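Long-range contacts in aldehyde dehydrogenase (Trypanosoma brucei, PDB 5MYP), which probably oxidises aldehydes to carboxylic acids with NAD+ as electron acceptor: residues A[33-39]-A[142-146]; A[43-47]-A[84-88]; A[92-96]-A[446-450]; A[125-131]-A[153-159]. One frame throughout, in Å; residues are numbered along the deposited sequence.

Contact 1: residues A[33-39]-A[142-146]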
loop_
_atom_site.group_PDB
_atom_site.type_symbol
_atom_site.label_atom_id
_atom_site.label_comp_id
_atom_site.label_asym_id
_atom_site.label_seq_id
_atom_site.Cartn_x
_atom_site.Cartn_y
_atom_site.Cartn_z
ATOM N N ASN A 33 -4.117 -15.451 -17.946
ATOM C CA ASN A 33 -5.176 -15.270 -16.944
ATOM C C ASN A 33 -5.890 -13.915 -17.077
ATOM O O ASN A 33 -6.418 -13.384 -16.099
ATOM C CB ASN A 33 -4.576 -15.432 -15.539
ATOM C CG ASN A 33 -5.624 -15.740 -14.480
ATOM O OD1 ASN A 33 -6.594 -16.447 -14.742
ATOM N ND2 ASN A 33 -5.424 -15.215 -13.271
ATOM N N ARG A 34 -5.941 -13.378 -18.295
ATOM C CA ARG A 34 -6.517 -12.057 -18.541
ATOM C C ARG A 34 -8.039 -12.102 -18.622
ATOM O O ARG A 34 -8.720 -11.387 -17.880
ATOM C CB ARG A 34 -5.934 -11.468 -19.827
ATOM C CG ARG A 34 -6.393 -10.055 -20.168
ATOM C CD ARG A 34 -5.827 -9.644 -21.512
ATOM N NE ARG A 34 -6.554 -8.527 -22.102
ATOM C CZ ARG A 34 -6.325 -7.239 -21.855
ATOM N NH1 ARG A 34 -5.371 -6.842 -21.011
ATOM N NH2 ARG A 34 -7.066 -6.327 -22.469
ATOM N N ASP A 35 -8.563 -12.931 -19.522
ATOM C CA ASP A 35 -10.005 -13.032 -19.741
ATOM C C ASP A 35 -10.701 -13.604 -18.509
ATOM O O ASP A 35 -10.187 -14.529 -17.870
ATOM C CB ASP A 35 -10.305 -13.907 -20.963
ATOM C CG ASP A 35 -11.727 -13.739 -21.470
ATOM O OD1 ASP A 35 -12.681 -14.022 -20.713
ATOM O OD2 ASP A 35 -11.897 -13.332 -22.640
ATOM N N LEU A 36 -11.863 -13.042 -18.181
ATOM C CA LEU A 36 -12.648 -13.473 -17.009
ATOM C C LEU A 36 -13.026 -14.960 -17.059
ATOM O O LEU A 36 -13.045 -15.623 -16.024
ATOM C CB LEU A 36 -13.911 -12.611 -16.845
ATOM C CG LEU A 36 -13.774 -11.323 -16.015
ATOM C CD1 LEU A 36 -12.480 -10.559 -16.261
ATOM C CD2 LEU A 36 -14.970 -10.411 -16.240
ATOM N N LYS A 37 -13.292 -15.467 -18.263
ATOM C CA LYS A 37 -13.556 -16.895 -18.469
ATOM C C LYS A 37 -12.413 -17.768 -17.936
ATOM O O LYS A 37 -12.660 -18.761 -17.251
ATOM C CB LYS A 37 -13.794 -17.205 -19.956
ATOM C CG LYS A 37 -14.351 -18.607 -20.228
ATOM C CD LYS A 37 -13.816 -19.267 -21.502
ATOM C CE LYS A 37 -13.927 -18.391 -22.742
ATOM N NZ LYS A 37 -15.268 -17.759 -22.905
ATOM N N LYS A 38 -11.173 -17.390 -18.253
ATOM C CA LYS A 38 -9.991 -18.100 -17.767
ATOM C C LYS A 38 -9.850 -18.007 -16.242
ATOM O O LYS A 38 -9.520 -18.994 -15.587
ATOM C CB LYS A 38 -8.729 -17.552 -18.444
ATOM C CG LYS A 38 -8.749 -17.597 -19.965
ATOM C CD LYS A 38 -8.536 -19.008 -20.490
ATOM C CE LYS A 38 -7.932 -18.990 -21.885
ATOM N NZ LYS A 38 -7.463 -20.338 -22.307
ATOM N N ARG A 39 -10.108 -16.822 -15.686
ATOM C CA ARG A 39 -10.001 -16.602 -14.236
ATOM C C ARG A 39 -11.017 -17.436 -13.459
ATOM O O ARG A 39 -10.671 -18.040 -12.447
ATOM C CB ARG A 39 -10.187 -15.125 -13.881
ATOM C CG ARG A 39 -9.138 -14.193 -14.452
ATOM C CD ARG A 39 -9.327 -12.784 -13.926
ATOM N NE ARG A 39 -8.873 -11.756 -14.865
ATOM C CZ ARG A 39 -8.965 -10.444 -14.647
ATOM N NH1 ARG A 39 -9.468 -9.970 -13.508
ATOM N NH2 ARG A 39 -8.536 -9.593 -15.572
ATOM N N LEU A 142 -5.217 -14.512 -8.363
ATOM C CA LEU A 142 -5.710 -15.067 -9.623
ATOM C C LEU A 142 -7.041 -14.440 -10.055
ATOM O O LEU A 142 -7.283 -14.264 -11.254
ATOM C CB LEU A 142 -5.836 -16.589 -9.523
ATOM C CG LEU A 142 -4.517 -17.334 -9.265
ATOM C CD1 LEU A 142 -4.762 -18.786 -8.900
ATOM C CD2 LEU A 142 -3.574 -17.226 -10.459
ATOM N N ALA A 143 -7.887 -14.084 -9.085
ATOM C CA ALA A 143 -9.135 -13.353 -9.365
ATOM C C ALA A 143 -8.881 -11.998 -10.039
ATOM O O ALA A 143 -9.680 -11.561 -10.880
ATOM C CB ALA A 143 -9.938 -13.162 -8.083
ATOM N N ALA A 144 -7.761 -11.364 -9.678
ATOM C CA ALA A 144 -7.342 -10.077 -10.242
ATOM C C ALA A 144 -6.582 -10.177 -11.576
ATOM O O ALA A 144 -6.119 -9.163 -12.089
ATOM C CB ALA A 144 -6.498 -9.317 -9.219
ATOM N N GLY A 145 -6.456 -11.379 -12.136
ATOM C CA GLY A 145 -5.858 -11.572 -13.458
ATOM C C GLY A 145 -4.339 -11.652 -13.479
ATOM O O GLY A 145 -3.722 -11.480 -14.530
ATOM N N ASN A 146 -3.737 -11.921 -12.325
ATOM C CA ASN A 146 -2.293 -12.117 -12.222
ATOM C C ASN A 146 -1.971 -13.589 -12.425
ATOM O O ASN A 146 -2.860 -14.447 -12.373
ATOM C CB ASN A 146 -1.803 -11.683 -10.841
ATOM C CG ASN A 146 -2.142 -10.241 -10.537
ATOM O OD1 ASN A 146 -1.604 -9.316 -11.152
ATOM N ND2 ASN A 146 -3.054 -10.041 -9.592
#

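Contact 2: residues A[43-47]-A[84-88]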
loop_
_atom_site.group_PDB
_atom_site.type_symbol
_atom_site.label_atom_id
_atom_site.label_comp_id
_atom_site.label_asym_id
_atom_site.label_seq_id
_atom_site.Cartn_x
_atom_site.Cartn_y
_atom_site.Cartn_z
ATOM N N LEU A 43 -10.317 -20.467 -10.746
ATOM C CA LEU A 43 -10.950 -20.428 -9.427
ATOM C C LEU A 43 -11.811 -21.661 -9.172
ATOM O O LEU A 43 -11.719 -22.256 -8.102
ATOM C CB LEU A 43 -11.772 -19.149 -9.242
ATOM C CG LEU A 43 -10.957 -17.849 -9.157
ATOM C CD1 LEU A 43 -11.913 -16.670 -9.137
ATOM C CD2 LEU A 43 -10.030 -17.818 -7.939
ATOM N N ARG A 44 -12.633 -22.038 -10.152
ATOM C CA ARG A 44 -13.446 -23.265 -10.059
ATOM C C ARG A 44 -12.583 -24.520 -9.885
ATOM O O ARG A 44 -12.945 -25.426 -9.137
ATOM C CB ARG A 44 -14.347 -23.433 -11.289
ATOM C CG ARG A 44 -15.560 -22.509 -11.301
ATOM C CD ARG A 44 -16.615 -22.952 -12.308
ATOM N NE ARG A 44 -16.048 -23.458 -13.563
ATOM C CZ ARG A 44 -15.845 -22.753 -14.682
ATOM N NH1 ARG A 44 -16.158 -21.455 -14.777
ATOM N NH2 ARG A 44 -15.319 -23.366 -15.742
ATOM N N SER A 45 -11.431 -24.572 -10.581
ATOM C CA SER A 45 -10.471 -25.685 -10.456
ATOM C C SER A 45 -9.816 -25.731 -9.077
ATOM O O SER A 45 -9.584 -26.814 -8.541
ATOM C CB SER A 45 -9.385 -25.597 -11.531
ATOM O OG SER A 45 -9.950 -25.522 -12.826
ATOM N N LEU A 46 -9.516 -24.564 -8.506
ATOM C CA LEU A 46 -8.996 -24.482 -7.131
ATOM C C LEU A 46 -10.058 -24.856 -6.084
ATOM O O LEU A 46 -9.727 -25.434 -5.055
ATOM C CB LEU A 46 -8.389 -23.104 -6.841
ATOM C CG LEU A 46 -7.050 -22.853 -7.537
ATOM C CD1 LEU A 46 -6.625 -21.398 -7.432
ATOM C CD2 LEU A 46 -5.958 -23.763 -6.993
ATOM N N LEU A 47 -11.325 -24.539 -6.349
ATOM C CA LEU A 47 -12.430 -25.059 -5.532
ATOM C C LEU A 47 -12.440 -26.588 -5.568
ATOM O O LEU A 47 -12.539 -27.235 -4.518
ATOM C CB LEU A 47 -13.784 -24.512 -5.998
ATOM C CG LEU A 47 -15.051 -24.980 -5.278
ATOM C CD1 LEU A 47 -14.971 -24.715 -3.790
ATOM C CD2 LEU A 47 -16.264 -24.285 -5.875
ATOM N N VAL A 84 -13.535 -18.807 -2.450
ATOM C CA VAL A 84 -13.666 -19.101 -3.882
ATOM C C VAL A 84 -15.049 -18.693 -4.387
ATOM O O VAL A 84 -15.157 -18.031 -5.424
ATOM C CB VAL A 84 -13.437 -20.589 -4.241
ATOM C CG1 VAL A 84 -13.652 -20.796 -5.741
ATOM C CG2 VAL A 84 -12.037 -21.046 -3.869
ATOM N N TRP A 85 -16.093 -19.089 -3.662
ATOM C CA TRP A 85 -17.473 -18.746 -4.049
ATOM C C TRP A 85 -17.666 -17.232 -4.120
ATOM O O TRP A 85 -18.249 -16.728 -5.082
ATOM C CB TRP A 85 -18.512 -19.305 -3.066
ATOM C CG TRP A 85 -18.668 -20.784 -2.974
ATOM C CD1 TRP A 85 -17.984 -21.742 -3.664
ATOM C CD2 TRP A 85 -19.554 -21.489 -2.086
ATOM N NE1 TRP A 85 -18.414 -22.998 -3.290
ATOM C CE2 TRP A 85 -19.371 -22.871 -2.318
ATOM C CE3 TRP A 85 -20.493 -21.084 -1.120
ATOM C CZ2 TRP A 85 -20.088 -23.853 -1.619
ATOM C CZ3 TRP A 85 -21.211 -22.063 -0.428
ATOM C CH2 TRP A 85 -21.000 -23.430 -0.682
ATOM N N HIS A 86 -17.158 -16.515 -3.110
ATOM C CA HIS A 86 -17.185 -15.053 -3.097
ATOM C C HIS A 86 -16.529 -14.471 -4.350
ATOM O O HIS A 86 -17.125 -13.640 -5.030
ATOM C CB HIS A 86 -16.482 -14.517 -1.840
ATOM C CG HIS A 86 -16.396 -13.024 -1.778
ATOM N ND1 HIS A 86 -17.156 -12.272 -0.909
ATOM C CD2 HIS A 86 -15.643 -12.142 -2.481
ATOM C CE1 HIS A 86 -16.878 -10.991 -1.082
ATOM N NE2 HIS A 86 -15.964 -10.886 -2.030
ATOM N N LEU A 87 -15.307 -14.908 -4.643
ATOM C CA LEU A 87 -14.533 -14.349 -5.759
ATOM C C LEU A 87 -15.161 -14.639 -7.125
ATOM O O LEU A 87 -15.191 -13.754 -7.980
ATOM C CB LEU A 87 -13.066 -14.815 -5.709
ATOM C CG LEU A 87 -12.247 -14.218 -4.548
ATOM C CD1 LEU A 87 -10.895 -14.904 -4.439
ATOM C CD2 LEU A 87 -12.073 -12.709 -4.689
ATOM N N ILE A 88 -15.681 -15.854 -7.319
ATOM C CA ILE A 88 -16.383 -16.202 -8.566
ATOM C C ILE A 88 -17.673 -15.381 -8.707
ATOM O O ILE A 88 -17.899 -14.761 -9.749
ATOM C CB ILE A 88 -16.694 -17.718 -8.667
ATOM C CG1 ILE A 88 -15.392 -18.518 -8.783
ATOM C CG2 ILE A 88 -17.591 -18.015 -9.873
ATOM C CD1 ILE A 88 -15.552 -20.011 -8.564
#

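Contact 3: residues A[92-96]-A[446-450]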
loop_
_atom_site.group_PDB
_atom_site.type_symbol
_atom_site.label_atom_id
_atom_site.label_comp_id
_atom_site.label_asym_id
_atom_site.label_seq_id
_atom_site.Cartn_x
_atom_site.Cartn_y
_atom_site.Cartn_z
ATOM N N ASP A 92 -17.341 -10.165 -11.757
ATOM C CA ASP A 92 -17.878 -9.226 -12.745
ATOM C C ASP A 92 -18.151 -7.849 -12.141
ATOM O O ASP A 92 -17.947 -6.844 -12.804
ATOM C CB ASP A 92 -19.136 -9.797 -13.408
ATOM C CG ASP A 92 -18.825 -10.987 -14.297
ATOM O OD1 ASP A 92 -18.338 -10.765 -15.421
ATOM O OD2 ASP A 92 -19.065 -12.136 -13.870
ATOM N N GLU A 93 -18.585 -7.807 -10.882
ATOM C CA GLU A 93 -18.760 -6.540 -10.160
ATOM C C GLU A 93 -17.408 -5.858 -9.924
ATOM O O GLU A 93 -17.270 -4.659 -10.159
ATOM C CB GLU A 93 -19.471 -6.767 -8.821
ATOM C CG GLU A 93 -19.864 -5.495 -8.074
ATOM C CD GLU A 93 -20.328 -5.753 -6.650
ATOM O OE1 GLU A 93 -20.791 -6.874 -6.360
ATOM O OE2 GLU A 93 -20.236 -4.833 -5.808
ATOM N N TYR A 94 -16.418 -6.627 -9.469
ATOM C CA TYR A 94 -15.116 -6.062 -9.098
ATOM C C TYR A 94 -14.318 -5.512 -10.286
ATOM O O TYR A 94 -13.641 -4.494 -10.147
ATOM C CB TYR A 94 -14.284 -7.086 -8.310
ATOM C CG TYR A 94 -14.877 -7.544 -6.977
ATOM C CD1 TYR A 94 -15.856 -6.790 -6.306
ATOM C CD2 TYR A 94 -14.436 -8.724 -6.367
ATOM C CE1 TYR A 94 -16.383 -7.211 -5.098
ATOM C CE2 TYR A 94 -14.963 -9.144 -5.148
ATOM C CZ TYR A 94 -15.934 -8.376 -4.524
ATOM O OH TYR A 94 -16.473 -8.758 -3.326
ATOM N N VAL A 95 -14.411 -6.161 -11.444
ATOM C CA VAL A 95 -13.658 -5.724 -12.628
ATOM C C VAL A 95 -14.168 -4.430 -13.288
ATOM O O VAL A 95 -13.418 -3.788 -14.018
ATOM C CB VAL A 95 -13.549 -6.836 -13.707
ATOM C CG1 VAL A 95 -12.777 -8.038 -13.176
ATOM C CG2 VAL A 95 -14.915 -7.253 -14.241
ATOM N N LYS A 96 -15.427 -4.052 -13.039
ATOM C CA LYS A 96 -16.044 -2.922 -13.743
ATOM C C LYS A 96 -15.438 -1.582 -13.307
ATOM O O LYS A 96 -15.065 -1.436 -12.147
ATOM C CB LYS A 96 -17.569 -2.903 -13.542
ATOM C CG LYS A 96 -18.066 -2.328 -12.230
ATOM C CD LYS A 96 -19.495 -2.773 -11.929
ATOM C CE LYS A 96 -20.087 -1.951 -10.795
ATOM N NZ LYS A 96 -21.334 -2.536 -10.238
ATOM N N GLY A 446 -11.534 -11.372 -0.128
ATOM C CA GLY A 446 -12.669 -10.968 -0.969
ATOM C C GLY A 446 -12.354 -9.809 -1.893
ATOM O O GLY A 446 -11.353 -9.837 -2.613
ATOM N N ARG A 447 -13.201 -8.781 -1.849
ATOM C CA ARG A 447 -12.983 -7.523 -2.584
ATOM C C ARG A 447 -11.602 -6.903 -2.329
ATOM O O ARG A 447 -11.008 -6.314 -3.229
ATOM C CB ARG A 447 -14.053 -6.495 -2.201
ATOM C CG ARG A 447 -14.051 -5.225 -3.042
ATOM C CD ARG A 447 -14.944 -4.154 -2.439
ATOM N NE ARG A 447 -16.355 -4.360 -2.768
ATOM C CZ ARG A 447 -16.964 -3.955 -3.887
ATOM N NH1 ARG A 447 -16.302 -3.324 -4.858
ATOM N NH2 ARG A 447 -18.264 -4.206 -4.044
ATOM N N TYR A 448 -11.114 -7.028 -1.100
ATOM C CA TYR A 448 -9.860 -6.388 -0.688
ATOM C C TYR A 448 -8.643 -7.140 -1.223
ATOM O O TYR A 448 -7.600 -6.529 -1.454
ATOM C CB TYR A 448 -9.831 -6.219 0.835
ATOM C CG TYR A 448 -11.064 -5.480 1.301
ATOM C CD1 TYR A 448 -11.188 -4.108 1.088
ATOM C CD2 TYR A 448 -12.132 -6.153 1.894
ATOM C CE1 TYR A 448 -12.328 -3.419 1.485
ATOM C CE2 TYR A 448 -13.272 -5.472 2.293
ATOM C CZ TYR A 448 -13.363 -4.103 2.086
ATOM O OH TYR A 448 -14.488 -3.410 2.473
ATOM N N SER A 449 -8.783 -8.448 -1.438
ATOM C CA SER A 449 -7.794 -9.208 -2.212
ATOM C C SER A 449 -7.758 -8.701 -3.648
ATOM O O SER A 449 -6.689 -8.413 -4.182
ATOM C CB SER A 449 -8.102 -10.702 -2.221
ATOM O OG SER A 449 -7.877 -11.295 -0.960
ATOM N N PHE A 450 -8.932 -8.580 -4.269
ATOM C CA PHE A 450 -8.999 -8.095 -5.643
ATOM C C PHE A 450 -8.322 -6.728 -5.769
ATOM O O PHE A 450 -7.515 -6.516 -6.676
ATOM C CB PHE A 450 -10.442 -8.025 -6.158
ATOM C CG PHE A 450 -10.532 -7.558 -7.579
ATOM C CD1 PHE A 450 -10.611 -6.198 -7.872
ATOM C CD2 PHE A 450 -10.483 -8.466 -8.625
ATOM C CE1 PHE A 450 -10.663 -5.752 -9.183
ATOM C CE2 PHE A 450 -10.536 -8.029 -9.943
ATOM C CZ PHE A 450 -10.623 -6.670 -10.220
#

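Contact 4: residues A[125-131]-A[153-159]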
loop_
_atom_site.group_PDB
_atom_site.type_symbol
_atom_site.label_atom_id
_atom_site.label_comp_id
_atom_site.label_asym_id
_atom_site.label_seq_id
_atom_site.Cartn_x
_atom_site.Cartn_y
_atom_site.Cartn_z
ATOM N N GLY A 125 3.974 -18.515 2.179
ATOM C CA GLY A 125 3.075 -19.077 3.177
ATOM C C GLY A 125 3.723 -19.229 4.535
ATOM O O GLY A 125 4.931 -19.037 4.691
ATOM N N THR A 126 2.903 -19.570 5.519
ATOM C CA THR A 126 3.375 -19.866 6.864
ATOM C C THR A 126 2.865 -21.257 7.275
ATOM O O THR A 126 2.081 -21.886 6.552
ATOM C CB THR A 126 2.990 -18.745 7.867
ATOM O OG1 THR A 126 3.581 -19.018 9.143
ATOM C CG2 THR A 126 1.478 -18.599 8.015
ATOM N N TRP A 127 3.324 -21.722 8.429
ATOM C CA TRP A 127 3.139 -23.121 8.853
ATOM C C TRP A 127 1.901 -23.388 9.715
ATOM O O TRP A 127 1.454 -24.531 9.793
ATOM C CB TRP A 127 4.385 -23.637 9.595
ATOM C CG TRP A 127 4.799 -22.797 10.761
ATOM C CD1 TRP A 127 5.740 -21.809 10.765
ATOM C CD2 TRP A 127 4.272 -22.854 12.088
ATOM N NE1 TRP A 127 5.840 -21.255 12.015
ATOM C CE2 TRP A 127 4.948 -21.875 12.847
ATOM C CE3 TRP A 127 3.301 -23.648 12.716
ATOM C CZ2 TRP A 127 4.685 -21.667 14.203
ATOM C CZ3 TRP A 127 3.028 -23.432 14.063
ATOM C CH2 TRP A 127 3.719 -22.450 14.789
ATOM N N ASN A 128 1.367 -22.360 10.377
ATOM C CA ASN A 128 0.346 -22.563 11.422
ATOM C C ASN A 128 -1.044 -22.914 10.866
ATOM O O ASN A 128 -1.753 -23.742 11.445
ATOM C CB ASN A 128 0.297 -21.372 12.401
ATOM C CG ASN A 128 -0.202 -20.087 11.764
ATOM O OD1 ASN A 128 0.018 -19.842 10.582
ATOM N ND2 ASN A 128 -0.867 -19.256 12.554
ATOM N N TYR A 129 -1.420 -22.287 9.751
ATOM C CA TYR A 129 -2.589 -22.692 8.959
ATOM C C TYR A 129 -2.094 -22.796 7.519
ATOM O O TYR A 129 -2.271 -21.874 6.725
ATOM C CB TYR A 129 -3.738 -21.699 9.117
ATOM C CG TYR A 129 -4.244 -21.641 10.539
ATOM C CD1 TYR A 129 -5.236 -22.516 10.992
ATOM C CD2 TYR A 129 -3.706 -20.736 11.444
ATOM C CE1 TYR A 129 -5.684 -22.471 12.303
ATOM C CE2 TYR A 129 -4.145 -20.682 12.757
ATOM C CZ TYR A 129 -5.133 -21.546 13.188
ATOM O OH TYR A 129 -5.563 -21.486 14.497
ATOM N N PRO A 130 -1.430 -23.922 7.194
ATOM C CA PRO A 130 -0.603 -24.000 5.992
ATOM C C PRO A 130 -1.354 -24.092 4.666
ATOM O O PRO A 130 -0.739 -23.854 3.627
ATOM C CB PRO A 130 0.241 -25.255 6.233
ATOM C CG PRO A 130 -0.614 -26.117 7.096
ATOM C CD PRO A 130 -1.416 -25.190 7.953
ATOM N N LEU A 131 -2.644 -24.437 4.690
ATOM C CA LEU A 131 -3.456 -24.436 3.473
ATOM C C LEU A 131 -4.136 -23.080 3.284
ATOM O O LEU A 131 -4.040 -22.481 2.214
ATOM C CB LEU A 131 -4.498 -25.559 3.511
ATOM C CG LEU A 131 -5.223 -25.848 2.191
ATOM C CD1 LEU A 131 -4.243 -26.308 1.120
ATOM C CD2 LEU A 131 -6.335 -26.869 2.400
ATOM N N SER A 153 5.510 -23.059 3.410
ATOM C CA SER A 153 6.382 -23.140 4.580
ATOM C C SER A 153 6.963 -24.550 4.728
ATOM O O SER A 153 6.237 -25.546 4.625
ATOM C CB SER A 153 5.631 -22.776 5.855
ATOM O OG SER A 153 6.461 -22.958 6.987
ATOM N N GLU A 154 8.270 -24.612 4.987
ATOM C CA GLU A 154 8.948 -25.884 5.230
ATOM C C GLU A 154 8.607 -26.498 6.602
ATOM O O GLU A 154 8.858 -27.684 6.822
ATOM C CB GLU A 154 10.471 -25.745 5.030
ATOM C CG GLU A 154 11.266 -25.110 6.173
ATOM C CD GLU A 154 11.350 -23.594 6.105
ATOM O OE1 GLU A 154 10.398 -22.940 5.594
ATOM O OE2 GLU A 154 12.385 -23.060 6.567
ATOM N N LEU A 155 8.044 -25.694 7.507
ATOM C CA LEU A 155 7.595 -26.174 8.826
ATOM C C LEU A 155 6.180 -26.796 8.820
ATOM O O LEU A 155 5.657 -27.126 9.884
ATOM C CB LEU A 155 7.690 -25.046 9.871
ATOM C CG LEU A 155 9.098 -24.612 10.294
ATOM C CD1 LEU A 155 9.700 -23.589 9.344
ATOM C CD2 LEU A 155 9.066 -24.031 11.703
ATOM N N ALA A 156 5.560 -26.933 7.640
ATOM C CA ALA A 156 4.372 -27.790 7.458
ATOM C C ALA A 156 4.605 -28.676 6.227
ATOM O O ALA A 156 3.936 -28.518 5.202
ATOM C CB ALA A 156 3.119 -26.946 7.300
ATOM N N PRO A 157 5.569 -29.613 6.329
ATOM C CA PRO A 157 6.038 -30.346 5.153
ATOM C C PRO A 157 5.023 -31.301 4.520
ATOM O O PRO A 157 5.002 -31.423 3.295
ATOM C CB PRO A 157 7.258 -31.109 5.681
ATOM C CG PRO A 157 6.983 -31.295 7.127
ATOM C CD PRO A 157 6.299 -30.026 7.545
ATOM N N ALA A 158 4.206 -31.974 5.328
ATOM C CA ALA A 158 3.189 -32.893 4.794
ATOM C C ALA A 158 2.171 -32.146 3.926
ATOM O O ALA A 158 1.804 -32.612 2.843
ATOM C CB ALA A 158 2.486 -33.643 5.919
ATOM N N THR A 159 1.745 -30.976 4.399
ATOM C CA THR A 159 0.833 -30.114 3.648
ATOM C C THR A 159 1.497 -29.570 2.382
ATOM O O THR A 159 0.876 -29.546 1.326
ATOM C CB THR A 159 0.317 -28.944 4.514
ATOM O OG1 THR A 159 -0.272 -29.460 5.713
ATOM C CG2 THR A 159 -0.731 -28.124 3.765
HETATM O O HOH W 1 2.794 -22.443 3.679
#

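Contact 1: residues A[33-39]-A[142-146]
R39 lays one face of its guanidinium over the backbone at A144 and G145, with NE 3.3 Å from G145 CA, and at the edge of the same group, near its plane, NH1 donates to A143 O (3.1 Å). The arginine is held in that pose from its own side, because NH2 also donates to R34 O at 2.9 Å, and weaker bonds run from NE to the carbonyls of N33 and R34. The principle illustrated here is that backbone carbonyls at and just past a helix end can take hydrogen bonds from side chains of a distant segment. Helix 132-143 stops in a Schellman motif, with G145 at positive phi and G145 N bonded back to L142 O (3.1 Å). This turn leads straight into strand 147-151, so it is the helix-to-strand corner of a beta-alpha-beta unit in the Rossmann-like part of the enzyme. Two things favour glycine at G145: the positive phi itself, and an ideal CB that would clash with R39 NH2 at 2.7 Å. N33 supplies the second clasp: its ND2 donates to N146 O at 2.8 Å and gives L142 O a second bond at 2.9 Å, while N33 O receives a CA-H...O contact from G145 CA (3.3 Å). N146 OD1 accepts from the backbone of L118 and G119. Past N33 the chain enters helix 36-52, N-capped by D35 through OD1 to K37 N at 2.9 Å.

Contact 2: residues A[43-47]-A[84-88]
Two helices running nearly antiparallel, at 166° with short-segment axes 9.9 Å apart, mesh here through bumps and hollows. L43 is the main bump on the first: its CB meets I88 CG1 at 3.7 Å and its CD1 meets L87 CB at 4.1 Å, so the leucine sits in the dip bordered by V84, L87 and I88. V84 answers from the other side, its CG1 pushed between successive turns, 3.4 Å from L43 O and 3.7 Å from L47 CB. These helices, 36-52 and 69-95, belong to the helical layer against helix 132-143 of the Rossmann-like domain; L139 of that helix touches L43, L46 and V84 and floors the groove. At the exposed margin, R44 and W85 close the groove. I88 rests its CD1 against R44 CG (3.7 Å), using the aliphatic part of the arginine, and the W85 indole presents its edge to L47, with NE1 3.6 Å from L47 CD2.

Contact 3: residues A[92-96]-A[446-450]
The backbones meet end to beginning: segment 92-96 lies at the C-terminal end of helix 69-95, which is kinked at 92 and 93, and segment 446-450 opens helix 447-452. Their closest CA atoms, those of Y94 and R447, remain 7.0 Å apart, so the contact is made mostly through side chains. G446 is the N-cap residue, its positive phi suiting glycine, and G446 O accepts from F450 N at 3.2 Å to start the new helix. Y94 dominates the interface. R447 CA stands over one face of its ring, 4.0 Å from the centroid, in a CH-pi contact, and Y94 CE1 lies over a face of the R447 guanidinium. The relation is then repeated with roles exchanged, as Y94 CB sits 3.8 Å from the centroid of the F450 ring and only 9° off its normal. V95 adds an apolar touch, CG1 to F450 CZ at 3.9 Å. At the more open side, E93 OE2 and R447 NH2 form a salt bridge of 2.7 Å whose hydrogen bond is weak in angle. The tyrosine hydroxyl is tied to H86 NE2, about two turns earlier on the same helix. In this aldehyde dehydrogenase fold the arrangement docks the chain, after its return to the Rossmann-like sheet at strand 440-441 and just before strand 454-461, on helix 69-95.

Contact 4: residues A[125-131]-A[153-159]
Segment 125-131 carries the T-W-N-Y-P version of the aldehyde dehydrogenase motif whose asparagine, in relatives, helps form the oxyanion hole; the T126 side chain is about 6 Å from that of C259, the predicted nucleophile. Facing it is the turn after strand 147-151. Three residues account for most of the packing between the loop and this turn. W127 contributes most, its CB 3.6 Å from L155 CB and its indole with L155 CD2 over one face and S153 OG near the edge. S153 packs its CB 3.5 Å from T126 C, while its OG accepts from L155 N at 3.2 Å in an ST turn, within the type I turn S153 to A156. T159, on the first turn of helix 157-170, sets OG1 3.6 Å from P130 CG, and that hydroxyl is hydrogen-bonded to D64. Between these, P130 CB and A156 CB touch at 3.5 Å. Bridging the backbones, a water donates to T126 O at 3.0 Å and accepts from S153 N at 2.8 Å.

How the contacts relate
Contacts 1, 2 and 3 form one cluster, whereas contact 4 stands apart, its nearest atoms about 8 Å from contact 2 and about 12 Å from the other two. Helix 36-52 serves contacts 1 and 2, and helix 69-95 serves contacts 2 and 3. F450 of contact 3 also packs on A143 and A144 of contact 1. Helix 132-143 joins contacts 4 and 1, since 125-131 leads into it and 142-146 contains its end. Chemistry follows place: buried contact 1 satisfies backbone carbonyls; of the two partly buried contacts, 2 is apolar and 3 mixes aromatic packing with a salt bridge. Contact 4, buried near the predicted active site, combines tight van der Waals packing with a bridging water.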